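Local atomic coordinates of Sca-family protein (Rickettsia rickettsii, PDB entry 4LQ8), a protein that is a rickettsial cell surface antigen (Sca4, the 120 kDa antigen), probably involved in cell adhesion and represented here by its N-terminal head domain. Residues E107-E110 against T114-T117; T117-P122 against Q324-S329; N154-S157 against G161-G164. All coordinates share one frame; numbering follows the deposited sequence.

Contact 1: E107-E110 against T114-T117; sequences EEKE and TLST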
loop_
_atom_site.group_PDB
_atom_site.type_symbol
_atom_site.label_atom_id
_atom_site.label_comp_id
_atom_site.label_asym_id
_atom_site.label_seq_id
_atom_site.Cartn_x
_atom_site.Cartn_y
_atom_site.Cartn_z
ATOM N N GLU A 107 19.253 -12.828 -14.838
ATOM C CA GLU A 107 19.132 -12.348 -16.205
ATOM C C GLU A 107 18.068 -11.264 -16.305
ATOM O O GLU A 107 18.298 -10.229 -16.931
ATOM C CB GLU A 107 18.816 -13.508 -17.166
ATOM C CG GLU A 107 20.064 -14.276 -17.568
ATOM C CD GLU A 107 19.863 -15.530 -18.399
ATOM O OE1 GLU A 107 18.703 -15.844 -18.759
ATOM O OE2 GLU A 107 20.877 -16.207 -18.680
ATOM N N GLU A 108 16.928 -11.479 -15.661
ATOM C CA GLU A 108 15.868 -10.483 -15.670
ATOM C C GLU A 108 16.242 -9.173 -14.915
ATOM O O GLU A 108 15.914 -8.080 -15.396
ATOM C CB GLU A 108 14.574 -11.057 -15.151
ATOM C CG GLU A 108 13.432 -10.191 -15.619
ATOM C CD GLU A 108 12.069 -10.635 -15.166
ATOM O OE1 GLU A 108 11.771 -11.850 -15.241
ATOM O OE2 GLU A 108 11.270 -9.744 -14.808
ATOM N N LYS A 109 16.923 -9.291 -13.757
ATOM C CA LYS A 109 17.377 -8.140 -12.973
ATOM C C LYS A 109 18.235 -7.193 -13.826
ATOM O O LYS A 109 18.106 -5.985 -13.688
ATOM C CB LYS A 109 18.170 -8.580 -11.730
ATOM C CG LYS A 109 17.308 -8.898 -10.521
ATOM C CD LYS A 109 18.080 -9.713 -9.455
ATOM C CE LYS A 109 19.215 -8.977 -8.776
ATOM N NZ LYS A 109 20.072 -9.889 -7.961
ATOM N N GLU A 110 19.074 -7.754 -14.716
ATOM C CA GLU A 110 19.971 -7.009 -15.616
ATOM C C GLU A 110 19.216 -6.227 -16.697
ATOM O O GLU A 110 19.709 -5.202 -17.162
ATOM C CB GLU A 110 20.995 -7.954 -16.278
ATOM C CG GLU A 110 22.112 -8.402 -15.356
ATOM C CD GLU A 110 23.209 -7.379 -15.130
ATOM O OE1 GLU A 110 24.212 -7.408 -15.880
ATOM O OE2 GLU A 110 23.075 -6.562 -14.191
ATOM N N THR A 114 12.796 -3.589 -12.033
ATOM C CA THR A 114 11.423 -3.618 -11.500
ATOM C C THR A 114 10.844 -5.049 -11.548
ATOM O O THR A 114 9.793 -5.294 -10.960
ATOM C CB THR A 114 10.505 -2.566 -12.202
ATOM O OG1 THR A 114 10.044 -3.082 -13.456
ATOM C CG2 THR A 114 11.183 -1.195 -12.387
ATOM N N LEU A 115 11.520 -5.977 -12.277
ATOM C CA LEU A 115 11.160 -7.404 -12.422
ATOM C C LEU A 115 9.701 -7.642 -12.768
ATOM O O LEU A 115 9.043 -8.516 -12.200
ATOM C CB LEU A 115 11.569 -8.187 -11.164
ATOM C CG LEU A 115 13.089 -8.347 -10.970
ATOM C CD1 LEU A 115 13.412 -8.634 -9.537
ATOM C CD2 LEU A 115 13.643 -9.455 -11.839
ATOM N N SER A 116 9.193 -6.842 -13.704
ATOM C CA SER A 116 7.800 -6.886 -14.137
ATOM C C SER A 116 7.407 -8.308 -14.661
ATOM O O SER A 116 6.390 -8.860 -14.238
ATOM C CB SER A 116 7.558 -5.801 -15.186
ATOM O OG SER A 116 6.202 -5.784 -15.592
ATOM N N THR A 117 8.259 -8.915 -15.492
ATOM C CA THR A 117 8.015 -10.265 -16.028
ATOM C C THR A 117 8.070 -11.315 -14.902
ATOM O O THR A 117 7.178 -12.145 -14.827
ATOM C CB THR A 117 8.948 -10.567 -17.221
ATOM O OG1 THR A 117 8.752 -9.541 -18.193
ATOM C CG2 THR A 117 8.663 -11.941 -17.868
HETATM O O HOH W 1 10.615 -7.632 -16.628
#

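Contact 2: T117-P122 against Q324-S329; sequences TFFGNP and QSVDLS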
loop_
_atom_site.group_PDB
_atom_site.type_symbol
_atom_site.label_atom_id
_atom_site.label_comp_id
_atom_site.label_asym_id
_atom_site.label_seq_id
_atom_site.Cartn_x
_atom_site.Cartn_y
_atom_site.Cartn_z
ATOM N N THR A 117 8.259 -8.915 -15.492
ATOM C CA THR A 117 8.015 -10.265 -16.028
ATOM C C THR A 117 8.070 -11.315 -14.902
ATOM O O THR A 117 7.178 -12.145 -14.827
ATOM C CB THR A 117 8.948 -10.567 -17.221
ATOM O OG1 THR A 117 8.752 -9.541 -18.193
ATOM C CG2 THR A 117 8.663 -11.941 -17.868
ATOM N N PHE A 118 9.076 -11.239 -14.007
ATOM C CA PHE A 118 9.175 -12.155 -12.876
ATOM C C PHE A 118 7.879 -12.165 -12.045
ATOM O O PHE A 118 7.335 -13.237 -11.778
ATOM C CB PHE A 118 10.358 -11.781 -11.963
ATOM C CG PHE A 118 10.529 -12.741 -10.802
ATOM C CD1 PHE A 118 11.234 -13.935 -10.958
ATOM C CD2 PHE A 118 9.963 -12.466 -9.564
ATOM C CE1 PHE A 118 11.378 -14.832 -9.886
ATOM C CE2 PHE A 118 10.100 -13.367 -8.500
ATOM C CZ PHE A 118 10.816 -14.535 -8.666
ATOM N N PHE A 119 7.409 -10.983 -11.608
ATOM C CA PHE A 119 6.233 -10.899 -10.726
ATOM C C PHE A 119 4.914 -11.205 -11.424
ATOM O O PHE A 119 3.983 -11.662 -10.764
ATOM C CB PHE A 119 6.175 -9.561 -9.972
ATOM C CG PHE A 119 7.223 -9.485 -8.881
ATOM C CD1 PHE A 119 7.070 -10.197 -7.696
ATOM C CD2 PHE A 119 8.376 -8.712 -9.047
ATOM C CE1 PHE A 119 8.073 -10.186 -6.727
ATOM C CE2 PHE A 119 9.360 -8.676 -8.063
ATOM C CZ PHE A 119 9.203 -9.411 -6.905
ATOM N N GLY A 120 4.857 -11.024 -12.740
ATOM C CA GLY A 120 3.664 -11.357 -13.508
ATOM C C GLY A 120 3.616 -12.808 -13.960
ATOM O O GLY A 120 2.640 -13.229 -14.594
ATOM N N ASN A 121 4.671 -13.602 -13.653
ATOM C CA ASN A 121 4.717 -15.003 -14.099
ATOM C C ASN A 121 4.100 -15.912 -13.043
ATOM O O ASN A 121 4.681 -16.024 -11.969
ATOM C CB ASN A 121 6.172 -15.414 -14.421
ATOM C CG ASN A 121 6.326 -16.804 -14.997
ATOM O OD1 ASN A 121 5.410 -17.648 -14.999
ATOM N ND2 ASN A 121 7.495 -17.073 -15.507
ATOM N N PRO A 122 2.963 -16.600 -13.306
ATOM C CA PRO A 122 2.376 -17.488 -12.273
ATOM C C PRO A 122 3.275 -18.650 -11.810
ATOM O O PRO A 122 3.064 -19.180 -10.717
ATOM C CB PRO A 122 1.074 -17.981 -12.918
ATOM C CG PRO A 122 1.277 -17.833 -14.377
ATOM C CD PRO A 122 2.145 -16.611 -14.540
ATOM N N GLN A 324 4.587 0.203 -11.119
ATOM C CA GLN A 324 5.523 -0.821 -10.672
ATOM C C GLN A 324 4.992 -1.709 -9.559
ATOM O O GLN A 324 5.621 -2.720 -9.237
ATOM C CB GLN A 324 6.817 -0.152 -10.255
ATOM C CG GLN A 324 7.525 0.537 -11.421
ATOM C CD GLN A 324 8.748 1.268 -10.946
ATOM O OE1 GLN A 324 9.223 1.101 -9.812
ATOM N NE2 GLN A 324 9.249 2.145 -11.772
ATOM N N SER A 325 3.850 -1.340 -8.960
ATOM C CA SER A 325 3.262 -2.123 -7.877
ATOM C C SER A 325 3.036 -3.563 -8.287
ATOM O O SER A 325 2.605 -3.842 -9.419
ATOM C CB SER A 325 1.925 -1.529 -7.443
ATOM O OG SER A 325 2.163 -0.363 -6.679
ATOM N N VAL A 326 3.347 -4.475 -7.372
ATOM C CA VAL A 326 3.073 -5.893 -7.570
ATOM C C VAL A 326 2.104 -6.299 -6.449
ATOM O O VAL A 326 2.135 -5.715 -5.356
ATOM C CB VAL A 326 4.356 -6.761 -7.716
ATOM C CG1 VAL A 326 5.072 -6.408 -9.011
ATOM C CG2 VAL A 326 5.290 -6.561 -6.530
ATOM N N ASP A 327 1.211 -7.238 -6.742
ATOM C CA ASP A 327 0.108 -7.601 -5.854
ATOM C C ASP A 327 0.555 -8.008 -4.424
ATOM O O ASP A 327 0.137 -7.352 -3.452
ATOM C CB ASP A 327 -0.819 -8.641 -6.498
ATOM C CG ASP A 327 -2.069 -8.842 -5.691
ATOM O OD1 ASP A 327 -1.961 -9.322 -4.559
ATOM O OD2 ASP A 327 -3.137 -8.422 -6.149
ATOM N N LEU A 328 1.356 -9.053 -4.291
ATOM C CA LEU A 328 1.884 -9.530 -2.985
ATOM C C LEU A 328 0.827 -9.548 -1.843
ATOM O O LEU A 328 1.063 -9.013 -0.755
ATOM C CB LEU A 328 3.155 -8.737 -2.562
ATOM C CG LEU A 328 4.324 -8.648 -3.562
ATOM C CD1 LEU A 328 5.490 -7.850 -2.964
ATOM C CD2 LEU A 328 4.807 -10.050 -3.979
ATOM N N SER A 329 -0.348 -10.136 -2.110
ATOM C CA SER A 329 -1.428 -10.181 -1.131
ATOM C C SER A 329 -2.087 -11.546 -1.028
ATOM O O SER A 329 -1.984 -12.360 -1.944
ATOM C CB SER A 329 -2.459 -9.082 -1.388
ATOM O OG SER A 329 -3.355 -9.489 -2.405
#

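Contact 3: N154-S157 against G161-G164; sequences NTFS and GYPG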
loop_
_atom_site.group_PDB
_atom_site.type_symbol
_atom_site.label_atom_id
_atom_site.label_comp_id
_atom_site.label_asym_id
_atom_site.label_seq_id
_atom_site.Cartn_x
_atom_site.Cartn_y
_atom_site.Cartn_z
ATOM N N ASN A 154 8.758 13.088 5.620
ATOM C CA ASN A 154 9.670 14.158 6.034
ATOM C C ASN A 154 10.287 14.925 4.855
ATOM O O ASN A 154 10.488 16.122 4.986
ATOM C CB ASN A 154 10.766 13.666 6.981
ATOM C CG ASN A 154 10.274 13.218 8.340
ATOM O OD1 ASN A 154 9.177 13.567 8.794
ATOM N ND2 ASN A 154 11.078 12.417 9.024
ATOM N N THR A 155 10.588 14.257 3.716
ATOM C CA THR A 155 11.150 14.911 2.531
ATOM C C THR A 155 10.132 15.863 1.852
ATOM O O THR A 155 10.512 16.935 1.386
ATOM C CB THR A 155 11.702 13.845 1.543
ATOM O OG1 THR A 155 12.711 13.085 2.199
ATOM C CG2 THR A 155 12.281 14.440 0.257
ATOM N N PHE A 156 8.865 15.455 1.779
ATOM C CA PHE A 156 7.844 16.203 1.061
ATOM C C PHE A 156 6.776 16.824 1.948
ATOM O O PHE A 156 5.711 17.156 1.454
ATOM C CB PHE A 156 7.212 15.311 -0.028
ATOM C CG PHE A 156 8.241 14.753 -0.994
ATOM C CD1 PHE A 156 8.710 15.518 -2.055
ATOM C CD2 PHE A 156 8.774 13.477 -0.810
ATOM C CE1 PHE A 156 9.645 14.998 -2.949
ATOM C CE2 PHE A 156 9.723 12.968 -1.690
ATOM C CZ PHE A 156 10.172 13.740 -2.741
ATOM N N SER A 157 7.074 17.007 3.234
ATOM C CA SER A 157 6.167 17.590 4.223
ATOM C C SER A 157 6.098 19.088 3.987
ATOM O O SER A 157 7.132 19.685 3.686
ATOM C CB SER A 157 6.743 17.359 5.618
ATOM O OG SER A 157 5.921 17.883 6.644
ATOM N N GLY A 161 8.984 22.396 4.792
ATOM C CA GLY A 161 9.207 23.509 3.877
ATOM C C GLY A 161 8.988 23.174 2.418
ATOM O O GLY A 161 9.298 23.990 1.559
ATOM N N TYR A 162 8.449 21.988 2.105
ATOM C CA TYR A 162 8.181 21.649 0.705
ATOM C C TYR A 162 6.875 22.355 0.268
ATOM O O TYR A 162 5.820 22.137 0.895
ATOM C CB TYR A 162 8.138 20.126 0.494
ATOM C CG TYR A 162 8.022 19.700 -0.957
ATOM C CD1 TYR A 162 9.122 19.758 -1.814
ATOM C CD2 TYR A 162 6.841 19.148 -1.450
ATOM C CE1 TYR A 162 9.033 19.316 -3.136
ATOM C CE2 TYR A 162 6.740 18.716 -2.770
ATOM C CZ TYR A 162 7.839 18.799 -3.610
ATOM O OH TYR A 162 7.746 18.346 -4.906
ATOM N N PRO A 163 6.941 23.285 -0.725
ATOM C CA PRO A 163 5.717 23.998 -1.141
ATOM C C PRO A 163 4.687 23.023 -1.690
ATOM O O PRO A 163 5.046 22.119 -2.454
ATOM C CB PRO A 163 6.219 24.993 -2.200
ATOM C CG PRO A 163 7.707 25.050 -2.016
ATOM C CD PRO A 163 8.089 23.677 -1.563
ATOM N N GLY A 164 3.453 23.144 -1.200
ATOM C CA GLY A 164 2.346 22.258 -1.552
ATOM C C GLY A 164 2.534 20.850 -1.016
ATOM O O GLY A 164 1.850 19.912 -1.452
#

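Contact 1: E107-E110 against T114-T117
Lys109 and Leu115 bring the two backbones closest, with Lys109 CA 6.3 Å from Leu115 CA. Residues 107-110 lie near the end of helix 95-111, and after a short turn Leu115 takes the N-cap position before helix 116-120. Leu115 sits in the left-handed helical region (phi/psi 48°/44°), while Ser116 and Thr117 already have right-handed helical angles. Glu108 reaches from the first helix to the second. Its CG stands anti to the backbone N (chi1 -160°) and the chain stays extended beyond it, which carries the carboxylate over to the first turn of the next helix. There Glu108 OE2 comes within 3.2 Å of Thr117 N, and it also accepts a hydrogen bond from Phe118 N. A water donates to Glu108 OE2 at 2.9 Å and accepts from Thr117 N at 2.9 Å, bridging the two segments. The arrangement is two consecutive helices joined by a short turn, with capping at the N terminus of the second, whose first N-H groups are met by two earlier carboxylates and a water: Asp112 OD2 takes Ser116 N, Glu108 takes Phe118 N and the water takes Thr117 N. With Leu115 as N-cap residue, the polar partners come from other residues. A carboxylate placed at a helix N terminus would probably be held in its ionised form. Beneath the polar bridge Leu115 supplies the apolar part. Its CD2 lies 3.8 Å from Glu108 CB and 3.8 Å from Lys109 N, and Lys109 CG rests against the same methyl at 3.9 Å. The lysine chain bends further along, and its NZ forms a salt bridge with Glu106. Leu115 and Lys109 both also touch Ile82 of helix 64-90, while Thr117 turns its CB toward the carboxylate, 3.4 Å from Glu108 OE2.

Contact 2: T117-P122 against Q324-S329
Phe119, on the short helix 116-120, packs against Val326 and Leu328 in the irregular segment that joins helix 308-320 to strand 329-332. The contact thus sets part of the N-terminal helical region against a loop leading into the mixed beta-sheet, across about two hundred residues of sequence. Phe119 gives up the most surface. Its side chain crosses that of Val326 at about a right angle, and the two methyls of the valine do different work. CG1, beside its own backbone N, abuts the base of the aromatic side chain, with Val326 CG1 3.5 Å from Phe119 CB and 3.8 Å from Phe119 CG. CG2 sits over one ring face, offset toward the rim, 4.2 Å above the plane. Phe118 CD2 covers the opposite face over its centre, 3.9 Å above the plane, so the ring is enclosed between a valine methyl and the neighbouring phenyl group. Leu328 adds a smaller, oblique contact, Leu328 CD2 reaching Phe119 CE1 at 4.3 Å. Ile128 of helix 125-132 touches both Phe119 and Leu328, and Leu81 of helix 64-90 adds to the apolar surroundings of Phe119. Between Val326 and the strand, the carboxylate of Asp327 leads off from the phenylalanine. Its OD2 meets Lys312 NZ in a salt bridge, while Ser329 OG donates a short hydrogen bond of 2.6 Å to the syn lone pair of Asp327 OD1.

Contact 3: N154-S157 against G161-G164
A pi-turn following helix 135-155 brings Phe156 and Ser157 against Tyr162. Its defining bond runs from Tyr162 N to Ser157 O, five residues back, at 3.1 Å and with an N-H...O angle of 154°; the donor stands a little off the carbonyl plane. Gly161, just before the donor, has a positive phi, at which a side chain would collide with the carbonyl O before it. Phe156, the first residue to leave helical angles, comes close to Tyr162 at the backbone, their CA atoms 5.5 Å apart. The two side chains run side by side in the same direction, but their rings are turned against each other in a T-shaped (edge-to-face) pair, with planes at 88° and centroids 5.2 Å apart. Phe156 supplies the edge: its CD1 lies over the tyrosine face, offset toward the rim, 3.7 Å from Tyr162 CZ. A trans chi1 of -173° swings the tyrosine ring back alongside Phe156, with Tyr162 CD2 3.7 Å from Phe156 O. One face of the phenylalanine is covered from within its own segment, Thr155 CG2 lying 3.5 Å above its plane near the rim, while Thr155 OG1 hydrogen-bonds to Asn151 O in the preceding helical turn. Pro64, at the start of helix 64-90, touches both aromatic side chains, and Ile65 and Ala68 also touch Phe156. Backbone bonding between Phe156 and Phe166 joins the helix end to the approach to strand 167-168, giving a helix-to-strand connection folded back as a pi-turn and packed by an aromatic pair.

From the N terminus, contact 1 comes first, closing the short turn between helices 95-111 and 116-120. Contact 2 starts on Thr117, where contact 1 ends, and joins helix 116-120 to the loop before strand 329-332, enclosing some two hundred residues. The two are adjacent: Glu108 of contact 1 reaches Phe118 of contact 2, and Thr114 packs on Gln324. Contact 3 is nested inside the long loop closed by contact 2 and folds back the exit from helix 135-155 on the way to strand 167-168. It lies on the opposite side of the chain's centre from contact 2, their nearest atoms about 14 Å apart; helix 64-90 borders all three.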